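Local coordinates for putative NADH-depentdent flavin oxidoreductase (Cupriavidus metallidurans, PDB 5OCS), which probably acts as an FMN-dependent ene-reductase of the Old Yellow Enzyme family, using a nicotinamide cofactor to reduce the flavin, at residues N17-A22 and I321-A326; L101-R106 and G182-Q187; T130-A135 and V143-L148. One frame throughout, in Å; residues are numbered along the deposited sequence.

Contact 1. Residues N17-A22 and I321-A326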
ATOM      1  N   ASN D  17      13.606  -9.057 -11.092  1.00 11.72           N
ATOM      2  CA  ASN D  17      13.157 -10.433 -11.099  1.00 11.66           C
ATOM      3  C   ASN D  17      12.124 -10.605 -12.219  1.00 11.54           C
ATOM      4  O   ASN D  17      11.933  -9.677 -12.960  1.00 11.07           O
ATOM      5  CB  ASN D  17      12.594 -10.829  -9.741  1.00 11.58           C
ATOM      6  CG  ASN D  17      11.518  -9.865  -9.258  1.00 11.43           C
ATOM      7  OD1 ASN D  17      10.534  -9.658  -9.936  1.00 10.90           O
ATOM      8  ND2 ASN D  17      11.722  -9.269  -8.067  1.00 11.80           N
ATOM      9  N   ARG D  18      11.510 -11.782 -12.333  1.00 11.11           N
ATOM     10  CA  ARG D  18      10.635 -12.089 -13.443  1.00 11.76           C
ATOM     11  C   ARG D  18       9.180 -11.791 -13.148  1.00 10.91           C
ATOM     12  O   ARG D  18       8.318 -12.164 -13.939  1.00 10.37           O
ATOM     13  CB  ARG D  18      10.818 -13.540 -13.843  1.00 13.18           C
ATOM     14  CG  ARG D  18      12.233 -13.781 -14.386  1.00 16.43           C
ATOM     15  CD  ARG D  18      12.382 -15.276 -14.596  1.00 20.07           C
ATOM     16  NE  ARG D  18      13.771 -15.539 -14.981  1.00 24.48           N
ATOM     17  CZ  ARG D  18      14.261 -15.463 -16.214  1.00 24.61           C
ATOM     18  NH1 ARG D  18      13.480 -15.265 -17.252  1.00 21.50           N
ATOM     19  NH2 ARG D  18      15.571 -15.643 -16.396  1.00 25.08           N
ATOM     20  N   ILE D  19       8.911 -11.063 -12.040  1.00 10.05           N
ATOM     21  CA  ILE D  19       7.547 -10.742 -11.619  1.00  9.73           C
ATOM     22  C   ILE D  19       7.121  -9.411 -12.180  1.00  8.87           C
ATOM     23  O   ILE D  19       7.793  -8.418 -11.953  1.00  8.60           O
ATOM     24  CB  ILE D  19       7.391 -10.729 -10.079  1.00  9.77           C
ATOM     25  CG1 ILE D  19       7.792 -12.072  -9.465  1.00  9.97           C
ATOM     26  CG2 ILE D  19       5.951 -10.445  -9.685  1.00 10.06           C
ATOM     27  CD1 ILE D  19       8.122 -11.956  -8.004  1.00 10.20           C
ATOM     28  N   ALA D  20       6.018  -9.400 -12.937  1.00  8.13           N
ATOM     29  CA  ALA D  20       5.432  -8.156 -13.439  1.00  8.35           C
ATOM     30  C   ALA D  20       4.081  -7.955 -12.793  1.00  8.73           C
ATOM     31  O   ALA D  20       3.313  -8.928 -12.632  1.00  8.36           O
ATOM     32  CB  ALA D  20       5.290  -8.200 -14.956  1.00  8.06           C
ATOM     33  N   ILE D  21       3.760  -6.698 -12.444  1.00  9.24           N
ATOM     34  CA  ILE D  21       2.461  -6.360 -11.927  1.00  9.81           C
ATOM     35  C   ILE D  21       1.607  -6.022 -13.124  1.00  9.56           C
ATOM     36  O   ILE D  21       1.938  -5.097 -13.866  1.00  8.81           O
ATOM     37  CB  ILE D  21       2.484  -5.196 -10.919  1.00 10.83           C
ATOM     38  CG1 ILE D  21       3.291  -5.588  -9.712  1.00 12.37           C
ATOM     39  CG2 ILE D  21       1.061  -4.827 -10.476  1.00 10.59           C
ATOM     40  CD1 ILE D  21       3.653  -4.429  -8.846  1.00 13.48           C
ATOM     41  N   ALA D  22       0.496  -6.755 -13.287  1.00  8.87           N
ATOM     42  CA  ALA D  22      -0.320  -6.664 -14.491  1.00  9.45           C
ATOM     43  C   ALA D  22      -1.058  -5.338 -14.506  1.00  9.88           C
ATOM     44  O   ALA D  22      -1.359  -4.817 -13.446  1.00  9.03           O
ATOM     45  CB  ALA D  22      -1.347  -7.815 -14.547  1.00 10.20           C
ATOM     46  N   ILE D 321       6.324 -13.384 -15.680  1.00 10.90           N
ATOM     47  CA  ILE D 321       4.973 -13.747 -15.328  1.00 11.75           C
ATOM     48  C   ILE D 321       4.309 -12.490 -14.842  1.00 11.19           C
ATOM     49  O   ILE D 321       4.824 -11.841 -13.910  1.00 11.88           O
ATOM     50  CB  ILE D 321       4.843 -14.896 -14.299  1.00 14.28           C
ATOM     51  CG1 ILE D 321       3.352 -15.144 -13.908  1.00 15.92           C
ATOM     52  CG2 ILE D 321       5.701 -14.676 -13.046  1.00 16.34           C
ATOM     53  CD1 ILE D 321       3.147 -16.392 -13.087  1.00 18.24           C
ATOM     54  N   SER D 322       3.167 -12.157 -15.429  1.00 10.38           N
ATOM     55  CA  SER D 322       2.364 -11.060 -14.901  1.00  9.62           C
ATOM     56  C   SER D 322       1.302 -11.551 -13.928  1.00  9.90           C
ATOM     57  O   SER D 322       0.645 -12.561 -14.164  1.00  9.36           O
ATOM     58  CB  SER D 322       1.765 -10.192 -16.024  1.00  9.48           C
ATOM     59  OG  SER D 322       0.722 -10.834 -16.755  1.00  9.73           O
ATOM     60  N   ILE D 323       1.146 -10.821 -12.824  1.00  9.69           N
ATOM     61  CA  ILE D 323       0.244 -11.218 -11.755  1.00 11.13           C
ATOM     62  C   ILE D 323      -0.713 -10.088 -11.459  1.00 10.79           C
ATOM     63  O   ILE D 323      -0.295  -8.942 -11.354  1.00 11.23           O
ATOM     64  CB  ILE D 323       1.008 -11.627 -10.502  1.00 12.84           C
ATOM     65  CG1 ILE D 323       1.872 -12.860 -10.772  1.00 15.73           C
ATOM     66  CG2 ILE D 323       0.044 -12.026  -9.398  1.00 13.23           C
ATOM     67  CD1 ILE D 323       2.874 -13.142  -9.692  1.00 17.94           C
ATOM     68  N   ALA D 324      -1.994 -10.406 -11.415  1.00 10.09           N
ATOM     69  CA  ALA D 324      -3.017  -9.381 -11.262  1.00  9.83           C
ATOM     70  C   ALA D 324      -3.687  -9.521  -9.876  1.00 10.46           C
ATOM     71  O   ALA D 324      -3.258  -8.847  -8.944  1.00 10.30           O
ATOM     72  CB  ALA D 324      -3.972  -9.423 -12.436  1.00  9.71           C
ATOM     73  N   ARG D 325      -4.758 -10.322  -9.763  1.00 11.08           N
ATOM     74  CA  ARG D 325      -5.569 -10.362  -8.585  1.00 12.77           C
ATOM     75  C   ARG D 325      -4.790 -10.677  -7.321  1.00 11.87           C
ATOM     76  O   ARG D 325      -5.067 -10.062  -6.310  1.00 12.10           O
ATOM     77  CB  ARG D 325      -6.744 -11.333  -8.756  1.00 14.98           C
ATOM     78  CG  ARG D 325      -7.784 -10.740  -9.680  1.00 18.43           C
ATOM     79  CD  ARG D 325      -9.061 -11.558  -9.670  1.00 22.99           C
ATOM     80  NE  ARG D 325     -10.076 -10.945 -10.526  1.00 27.15           N
ATOM     81  CZ  ARG D 325     -11.331 -11.372 -10.640  1.00 30.13           C
ATOM     82  NH1 ARG D 325     -11.754 -12.437  -9.963  1.00 29.94           N
ATOM     83  NH2 ARG D 325     -12.174 -10.714 -11.436  1.00 32.25           N
ATOM     84  N   ALA D 326      -3.827 -11.592  -7.377  1.00 12.37           N
ATOM     85  CA  ALA D 326      -3.074 -11.916  -6.160  1.00 11.52           C
ATOM     86  C   ALA D 326      -2.283 -10.720  -5.642  1.00 11.36           C
ATOM     87  O   ALA D 326      -2.009 -10.680  -4.450  1.00 11.27           O
ATOM     88  CB  ALA D 326      -2.152 -13.121  -6.332  1.00 11.95           C
TER

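Contact 2. Residues L101-R106 and G182-Q187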
ATOM      1  N   LEU D 101      -0.916   1.396 -23.139  1.00  8.27           N
ATOM      2  CA  LEU D 101      -1.701   2.351 -23.885  1.00  7.75           C
ATOM      3  C   LEU D 101      -2.834   1.587 -24.574  1.00  8.24           C
ATOM      4  O   LEU D 101      -2.616   0.501 -25.143  1.00  7.96           O
ATOM      5  CB  LEU D 101      -0.821   3.060 -24.895  1.00  8.22           C
ATOM      6  CG  LEU D 101       0.229   4.020 -24.376  1.00  8.70           C
ATOM      7  CD1 LEU D 101       0.913   4.673 -25.576  1.00  9.18           C
ATOM      8  CD2 LEU D 101      -0.340   5.085 -23.428  1.00  9.11           C
ATOM      9  N   ALA D 102      -4.017   2.183 -24.559  1.00  7.88           N
ATOM     10  CA  ALA D 102      -5.247   1.465 -24.849  1.00  8.63           C
ATOM     11  C   ALA D 102      -6.267   2.307 -25.592  1.00  8.58           C
ATOM     12  O   ALA D 102      -6.279   3.515 -25.535  1.00  9.20           O
ATOM     13  CB  ALA D 102      -5.848   0.967 -23.551  1.00  8.74           C
ATOM     14  N   HIS D 103      -7.141   1.607 -26.302  1.00  9.04           N
ATOM     15  CA  HIS D 103      -8.332   2.167 -26.904  1.00  9.59           C
ATOM     16  C   HIS D 103      -9.367   1.017 -26.915  1.00  9.32           C
ATOM     17  O   HIS D 103      -9.082  -0.065 -27.443  1.00  8.78           O
ATOM     18  CB  HIS D 103      -8.033   2.601 -28.322  1.00 10.44           C
ATOM     19  CG  HIS D 103      -9.112   3.432 -28.937  1.00 10.44           C
ATOM     20  ND1 HIS D 103     -10.403   2.977 -29.103  1.00 11.03           N
ATOM     21  CD2 HIS D 103      -9.076   4.663 -29.476  1.00 10.98           C
ATOM     22  CE1 HIS D 103     -11.123   3.914 -29.689  1.00 11.46           C
ATOM     23  NE2 HIS D 103     -10.332   4.951 -29.927  1.00 11.36           N
ATOM     24  N   ALA D 104     -10.501   1.242 -26.278  1.00  9.24           N
ATOM     25  CA  ALA D 104     -11.533   0.198 -26.048  1.00  9.68           C
ATOM     26  C   ALA D 104     -12.380  -0.155 -27.283  1.00  9.73           C
ATOM     27  O   ALA D 104     -13.053  -1.168 -27.302  1.00  9.52           O
ATOM     28  CB  ALA D 104     -12.478   0.631 -24.934  1.00  9.37           C
ATOM     29  N   GLY D 105     -12.365   0.700 -28.290  1.00  9.85           N
ATOM     30  CA  GLY D 105     -13.045   0.419 -29.540  1.00 10.75           C
ATOM     31  C   GLY D 105     -14.522   0.334 -29.225  1.00 10.96           C
ATOM     32  O   GLY D 105     -15.056   1.165 -28.496  1.00 10.31           O
ATOM     33  N   ARG D 106     -15.194  -0.693 -29.752  1.00 11.56           N
ATOM     34  CA  ARG D 106     -16.613  -0.856 -29.494  1.00 12.20           C
ATOM     35  C   ARG D 106     -16.990  -1.133 -28.065  1.00 13.18           C
ATOM     36  O   ARG D 106     -18.166  -1.085 -27.758  1.00 15.40           O
ATOM     37  CB  ARG D 106     -17.238  -1.937 -30.387  1.00 12.35           C
ATOM     38  CG  ARG D 106     -16.888  -3.349 -29.953  1.00 12.19           C
ATOM     39  CD  ARG D 106     -17.202  -4.307 -31.077  1.00 12.65           C
ATOM     40  NE  ARG D 106     -16.912  -5.696 -30.747  1.00 12.54           N
ATOM     41  CZ  ARG D 106     -17.475  -6.755 -31.351  1.00 14.53           C
ATOM     42  NH1 ARG D 106     -18.426  -6.579 -32.290  1.00 14.79           N
ATOM     43  NH2 ARG D 106     -17.111  -7.995 -30.967  1.00 13.56           N
ATOM     44  N   GLY D 182     -10.562  -8.002 -26.277  1.00 11.14           N
ATOM     45  CA  GLY D 182     -11.610  -7.563 -27.173  1.00 12.03           C
ATOM     46  C   GLY D 182     -11.701  -6.063 -27.360  1.00 12.11           C
ATOM     47  O   GLY D 182     -12.753  -5.580 -27.799  1.00 12.29           O
ATOM     48  N   TYR D 183     -10.609  -5.322 -27.053  1.00 10.72           N
ATOM     49  CA  TYR D 183     -10.555  -3.895 -27.287  1.00 10.62           C
ATOM     50  C   TYR D 183     -10.201  -3.578 -28.751  1.00 10.81           C
ATOM     51  O   TYR D 183     -10.198  -4.473 -29.619  1.00 10.02           O
ATOM     52  CB  TYR D 183      -9.645  -3.198 -26.251  1.00 10.53           C
ATOM     53  CG  TYR D 183     -10.195  -3.303 -24.840  1.00 10.95           C
ATOM     54  CD1 TYR D 183     -11.551  -3.010 -24.559  1.00 10.48           C
ATOM     55  CD2 TYR D 183      -9.389  -3.698 -23.790  1.00 11.04           C
ATOM     56  CE1 TYR D 183     -12.070  -3.114 -23.277  1.00 11.16           C
ATOM     57  CE2 TYR D 183      -9.879  -3.760 -22.492  1.00 11.05           C
ATOM     58  CZ  TYR D 183     -11.223  -3.485 -22.234  1.00 11.36           C
ATOM     59  OH  TYR D 183     -11.724  -3.569 -20.949  1.00 10.91           O
ATOM     60  N   LEU D 184      -9.903  -2.323 -29.056  1.00  9.92           N
ATOM     61  CA  LEU D 184      -9.905  -1.905 -30.454  1.00 10.77           C
ATOM     62  C   LEU D 184      -9.014  -2.741 -31.373  1.00 10.83           C
ATOM     63  O   LEU D 184      -9.430  -3.198 -32.479  1.00 11.18           O
ATOM     64  CB  LEU D 184      -9.526  -0.425 -30.571  1.00 10.79           C
ATOM     65  CG  LEU D 184      -9.473   0.061 -32.012  1.00 11.28           C
ATOM     66  CD1 LEU D 184     -10.875   0.151 -32.555  1.00 11.47           C
ATOM     67  CD2 LEU D 184      -8.640   1.338 -32.196  1.00 11.58           C
ATOM     68  N   LEU D 185      -7.762  -2.914 -30.959  1.00 10.40           N
ATOM     69  CA  LEU D 185      -6.829  -3.668 -31.777  1.00 10.62           C
ATOM     70  C   LEU D 185      -7.255  -5.124 -31.971  1.00 10.85           C
ATOM     71  O   LEU D 185      -7.204  -5.653 -33.086  1.00  9.73           O
ATOM     72  CB  LEU D 185      -5.427  -3.535 -31.272  1.00 10.83           C
ATOM     73  CG  LEU D 185      -4.671  -2.368 -31.850  1.00 12.45           C
ATOM     74  CD1 LEU D 185      -5.407  -1.045 -31.888  1.00 13.14           C
ATOM     75  CD2 LEU D 185      -3.330  -2.206 -31.167  1.00 12.87           C
ATOM     76  N   HIS D 186      -7.758  -5.737 -30.904  1.00 10.84           N
ATOM     77  CA  HIS D 186      -8.257  -7.112 -30.973  1.00 10.84           C
ATOM     78  C   HIS D 186      -9.484  -7.196 -31.954  1.00 11.21           C
ATOM     79  O   HIS D 186      -9.634  -8.180 -32.692  1.00 11.03           O
ATOM     80  CB  HIS D 186      -8.610  -7.566 -29.564  1.00 11.51           C
ATOM     81  CG  HIS D 186      -8.896  -9.029 -29.427  1.00 13.23           C
ATOM     82  ND1 HIS D 186      -8.998  -9.640 -28.193  1.00 14.56           N
ATOM     83  CD2 HIS D 186      -9.103 -10.007 -30.338  1.00 14.93           C
ATOM     84  CE1 HIS D 186      -9.263 -10.923 -28.347  1.00 15.76           C
ATOM     85  NE2 HIS D 186      -9.336 -11.173 -29.643  1.00 15.83           N
ATOM     86  N   GLN D 187     -10.317  -6.151 -31.957  1.00 10.50           N
ATOM     87  CA  GLN D 187     -11.459  -6.062 -32.854  1.00 10.88           C
ATOM     88  C   GLN D 187     -10.987  -6.119 -34.300  1.00 11.29           C
ATOM     89  O   GLN D 187     -11.649  -6.741 -35.105  1.00 11.45           O
ATOM     90  CB  GLN D 187     -12.277  -4.796 -32.633  1.00 10.51           C
ATOM     91  CG  GLN D 187     -13.009  -4.814 -31.306  1.00 10.67           C
ATOM     92  CD  GLN D 187     -13.357  -3.441 -30.755  1.00 11.31           C
ATOM     93  OE1 GLN D 187     -13.687  -2.527 -31.515  1.00 11.48           O
ATOM     94  NE2 GLN D 187     -13.355  -3.307 -29.409  1.00 11.10           N
TER
HETATM   95  O   HOH W   1      -6.679  -1.780 -28.354  1.00 13.96           O
HETATM   96  O   HOH W   2     -14.995  -6.741 -28.781  1.00 14.32           O

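Contact 3. Residues T130-A135 and V143-L148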
ATOM      1  N   THR D 130     -18.967   5.195 -29.924  1.00 16.80           N
ATOM      2  CA  THR D 130     -17.786   4.318 -29.969  1.00 15.71           C
ATOM      3  C   THR D 130     -17.396   4.043 -31.421  1.00 15.24           C
ATOM      4  O   THR D 130     -18.200   4.238 -32.339  1.00 15.20           O
ATOM      5  CB  THR D 130     -18.068   3.007 -29.210  1.00 15.48           C
ATOM      6  OG1 THR D 130     -19.148   2.294 -29.855  1.00 15.85           O
ATOM      7  CG2 THR D 130     -18.430   3.323 -27.772  1.00 14.85           C
ATOM      8  N   PHE D 131     -16.168   3.596 -31.616  1.00 14.29           N
ATOM      9  CA  PHE D 131     -15.588   3.362 -32.916  1.00 14.61           C
ATOM     10  C   PHE D 131     -14.978   1.973 -32.963  1.00 14.85           C
ATOM     11  O   PHE D 131     -14.492   1.441 -31.932  1.00 12.75           O
ATOM     12  CB  PHE D 131     -14.517   4.442 -33.204  1.00 15.67           C
ATOM     13  CG  PHE D 131     -15.104   5.823 -33.256  1.00 18.39           C
ATOM     14  CD1 PHE D 131     -15.797   6.241 -34.394  1.00 20.33           C
ATOM     15  CD2 PHE D 131     -15.119   6.640 -32.134  1.00 18.95           C
ATOM     16  CE1 PHE D 131     -16.412   7.493 -34.431  1.00 21.50           C
ATOM     17  CE2 PHE D 131     -15.726   7.892 -32.157  1.00 20.49           C
ATOM     18  CZ  PHE D 131     -16.379   8.323 -33.313  1.00 21.46           C
ATOM     19  N   ALA D 132     -14.969   1.399 -34.159  1.00 13.74           N
ATOM     20  CA  ALA D 132     -14.545   0.019 -34.360  1.00 13.57           C
ATOM     21  C   ALA D 132     -14.201  -0.259 -35.809  1.00 14.35           C
ATOM     22  O   ALA D 132     -14.510   0.563 -36.710  1.00 15.16           O
ATOM     23  CB  ALA D 132     -15.667  -0.927 -33.912  1.00 13.32           C
ATOM     24  N   PRO D 133     -13.599  -1.433 -36.066  1.00 13.65           N
ATOM     25  CA  PRO D 133     -13.361  -1.706 -37.482  1.00 14.34           C
ATOM     26  C   PRO D 133     -14.655  -1.801 -38.296  1.00 16.32           C
ATOM     27  O   PRO D 133     -14.680  -1.412 -39.471  1.00 15.55           O
ATOM     28  CB  PRO D 133     -12.623  -3.036 -37.468  1.00 13.79           C
ATOM     29  CG  PRO D 133     -12.843  -3.616 -36.113  1.00 13.34           C
ATOM     30  CD  PRO D 133     -12.909  -2.409 -35.200  1.00 13.83           C
ATOM     31  N   SER D 134     -15.712  -2.320 -37.661  1.00 16.96           N
ATOM     32  CA  SER D 134     -17.029  -2.477 -38.304  1.00 16.07           C
ATOM     33  C   SER D 134     -18.179  -2.154 -37.346  1.00 15.58           C
ATOM     34  O   SER D 134     -18.032  -2.270 -36.109  1.00 15.64           O
ATOM     35  CB  SER D 134     -17.206  -3.918 -38.796  1.00 15.13           C
ATOM     36  OG  SER D 134     -16.171  -4.345 -39.707  1.00 14.51           O
ATOM     37  N   ALA D 135     -19.359  -1.837 -37.930  1.00 15.29           N
ATOM     38  CA  ALA D 135     -20.573  -1.387 -37.210  1.00 15.65           C
ATOM     39  C   ALA D 135     -21.387  -2.570 -36.592  1.00 16.31           C
ATOM     40  O   ALA D 135     -22.580  -2.782 -36.882  1.00 16.97           O
ATOM     41  CB  ALA D 135     -21.443  -0.517 -38.158  1.00 15.48           C
ATOM     42  N   VAL D 143     -25.833  -0.392 -28.613  1.00 17.94           N
ATOM     43  CA  VAL D 143     -25.677   0.590 -29.676  1.00 18.11           C
ATOM     44  C   VAL D 143     -24.396   0.267 -30.456  1.00 18.97           C
ATOM     45  O   VAL D 143     -23.324   0.220 -29.866  1.00 19.58           O
ATOM     46  CB  VAL D 143     -25.570   2.012 -29.116  1.00 19.05           C
ATOM     47  CG1 VAL D 143     -25.241   2.986 -30.242  1.00 19.27           C
ATOM     48  CG2 VAL D 143     -26.868   2.370 -28.387  1.00 19.02           C
ATOM     49  N   PRO D 144     -24.504   0.050 -31.766  1.00 17.53           N
ATOM     50  CA  PRO D 144     -23.319  -0.330 -32.486  1.00 17.11           C
ATOM     51  C   PRO D 144     -22.274   0.785 -32.564  1.00 17.23           C
ATOM     52  O   PRO D 144     -22.619   1.973 -32.581  1.00 16.99           O
ATOM     53  CB  PRO D 144     -23.831  -0.676 -33.895  1.00 19.30           C
ATOM     54  CG  PRO D 144     -25.295  -0.871 -33.770  1.00 19.17           C
ATOM     55  CD  PRO D 144     -25.728  -0.026 -32.612  1.00 18.82           C
ATOM     56  N   PRO D 145     -21.006   0.390 -32.711  1.00 16.50           N
ATOM     57  CA  PRO D 145     -19.990   1.379 -32.969  1.00 16.71           C
ATOM     58  C   PRO D 145     -20.093   1.895 -34.399  1.00 17.03           C
ATOM     59  O   PRO D 145     -20.700   1.233 -35.266  1.00 16.78           O
ATOM     60  CB  PRO D 145     -18.703   0.592 -32.790  1.00 15.92           C
ATOM     61  CG  PRO D 145     -19.055  -0.777 -33.252  1.00 15.96           C
ATOM     62  CD  PRO D 145     -20.467  -0.976 -32.802  1.00 16.25           C
ATOM     63  N   ALA D 146     -19.520   3.077 -34.629  1.00 17.51           N
ATOM     64  CA  ALA D 146     -19.264   3.560 -36.007  1.00 17.38           C
ATOM     65  C   ALA D 146     -18.073   2.821 -36.612  1.00 18.46           C
ATOM     66  O   ALA D 146     -17.073   2.600 -35.931  1.00 17.84           O
ATOM     67  CB  ALA D 146     -18.997   5.048 -35.994  1.00 17.67           C
ATOM     68  N   ALA D 147     -18.191   2.429 -37.877  1.00 16.97           N
ATOM     69  CA  ALA D 147     -17.111   1.781 -38.588  1.00 17.47           C
ATOM     70  C   ALA D 147     -16.106   2.852 -38.922  1.00 17.41           C
ATOM     71  O   ALA D 147     -16.443   3.853 -39.513  1.00 19.70           O
ATOM     72  CB  ALA D 147     -17.602   1.116 -39.858  1.00 18.03           C
ATOM     73  N   LEU D 148     -14.850   2.616 -38.572  1.00 17.32           N
ATOM     74  CA  LEU D 148     -13.836   3.630 -38.774  1.00 16.55           C
ATOM     75  C   LEU D 148     -13.539   3.859 -40.268  1.00 17.45           C
ATOM     76  O   LEU D 148     -13.441   2.908 -41.037  1.00 19.91           O
ATOM     77  CB  LEU D 148     -12.553   3.240 -38.077  1.00 15.07           C
ATOM     78  CG  LEU D 148     -12.601   3.422 -36.562  1.00 15.10           C
ATOM     79  CD1 LEU D 148     -11.662   2.455 -35.860  1.00 13.97           C
ATOM     80  CD2 LEU D 148     -12.287   4.867 -36.229  1.00 14.95           C
TER
HETATM   81  O   HOH W   3     -20.571  -0.438 -29.517  1.00 20.47           O
HETATM   82  O   HOH W   4     -21.691   3.057 -28.972  1.00 21.12           O

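Contact 1. Residues N17-A22 and I321-A326
Ile321, Ala22 and Ile323 bury the most surface here, and the two isoleucines also carry the backbone ladder between parallel strands 19-21 and 320-323. Ile321 N gives its hydrogen to Arg18 O at 2.9 Å, while Ile321 O takes the one from Ala20 N. Two residues on the pattern repeats: Ile323 N donates to Ala20 O (2.9 Å), and Ala22 N to Ile323 O at 3.0 Å. The short strand segments run 38° apart.

With CG1 anti to the backbone N (chi1 176°), Ile321 sends its longer branch away from strand 19-21, and the residue packs on Ala309 and Ile312 of helix 306-314. Its CG2 stays by Arg18 O. Ile323 instead brings CD1 against Ile19 CG2 (4.1 Å), and Trp333 lies against both residues. The opposite face of the sheet carries Ala20 and Ser322; Ser322 OG is hydrogen-bonded to His263 NE2. Past the strand ends Ala22 CB meets Ala324 CB at 3.7 Å.

These are the first and last strands of the TIM barrel, so the four bonds close it. The face of Ile19, Ile321 and Ile323 is aliphatic, whereas the other carries the small Ala20 and the polar Ser322. The alanine-alanine contact ties together the strand exits that lead to Pro23, Ala324 and Arg325, which bind FMN.

Contact 2. Residues L101-R106 and G182-Q187
Gln187 uses both ends of its amide on the loop after strand 96-102. OE1 accepts from Arg106 N at 3.0 Å, nearly linear at the hydrogen (175°) although the donor comes in from the flank of the C=O. NE2 serves two carbonyls: Ala104 O across the contact, at 3.0 Å, and Gly182 O within its own segment, which lies in the amide plane. Three bonds thus fix the rotation of the amide. Arg106 runs obliquely across it, CG over NE2 at 3.6 Å; its NE reaches Gly182 O through a water, and NH1 goes to Val136 O.

Leu184 holds the other end. Its CG is anti to the backbone N (chi1 178°), which carries CD2 over one face of the His103 ring, 4.1 Å from the centroid, in a CH-pi contact offset toward the rim. The imidazole is kept in place at its edge, where ND1 accepts from Gly105 N in the ring plane. Leu184 N donates to His103 O at 2.9 Å, and Gly105, at positive phi, brings its CA to 3.7 Å from Leu184 CD1.

Tyr183, the N-cap residue of helix 184-189, lays CD1 against Ala104 CA (3.5 Å), its ring meeting His178 and His181 and making a cation-pi contact with Lys107. As in other Old Yellow Enzymes, this tyrosine probably lines the substrate pocket; its side chain lies about 5 Å from that of FMN-binding Cys25. The amide grip and the loop-to-helix bond are consistent with a firmly held backbone under this ring.

Contact 3. Residues T130-A135 and V143-L148
Phe131 with Ala146 and Ala132 with Ala147 form the two bridges of a short parallel ladder, which Thr130 O and Leu148 N extend at its ends. Ala146 N donates to Thr130 O, Ala132 N to Ala146 O, and Leu148 N to Ala132 O, the last at 2.8 Å. Weaker CA-H...O contacts run beside them, from Phe131 CA to Ala146 O and from Ala147 CA to Ala132 O. Where the chain folds back, Ala135 CA makes another to Pro145 O at 3.3 Å.

Apolar contacts fill both faces. Pro145 turns its ring into the bend of 130-135, where CG sits tightly on Ala132 CB (3.5 Å) and also touches Ser134 O. On the side of Phe131 and Ala146, the phenyl CD1 meets Ala146 CB at 3.8 Å, the methyl lying obliquely to the ring. Leu148 stretches back, CD2 against Phe131 CB (3.8 Å).

Two waters lie at the Thr130 end. One joins Thr130 OG1 to Val143 O, which it reaches at 2.9 Å; the second, closer to OG1, has a weak link to the same carbonyl.

This small sheet stands apart from the barrel sheet, at the side where Leu148 packs on Met153 and Ile156 of helix 150-169, while Pro133 and Leu148 rest on Phe188 of helix 184-189.

How the contacts relate
Contacts 1 and 2 are buried and both draw on the barrel sheet, on opposite sides of the chain's centre, with centres 22 Å apart; contact 3 lies farther out and is partly exposed. Contacts 1 and 3 are both parallel backbone ladders, but contact 1 seals the barrel among isoleucines, whereas contact 3 joins short strands rich in alanine and proline, with water at one end. Contact 2 differs in relying on a side-chain amide and an imidazole to join loop to helix. It also touches contact 3: Gln187 OE1 packs on Ala132 CB at 3.5 Å, and Arg106 CB on Pro145 CG at 3.6 Å. Along the chain, 3 is nested within 2, and 2 within 1.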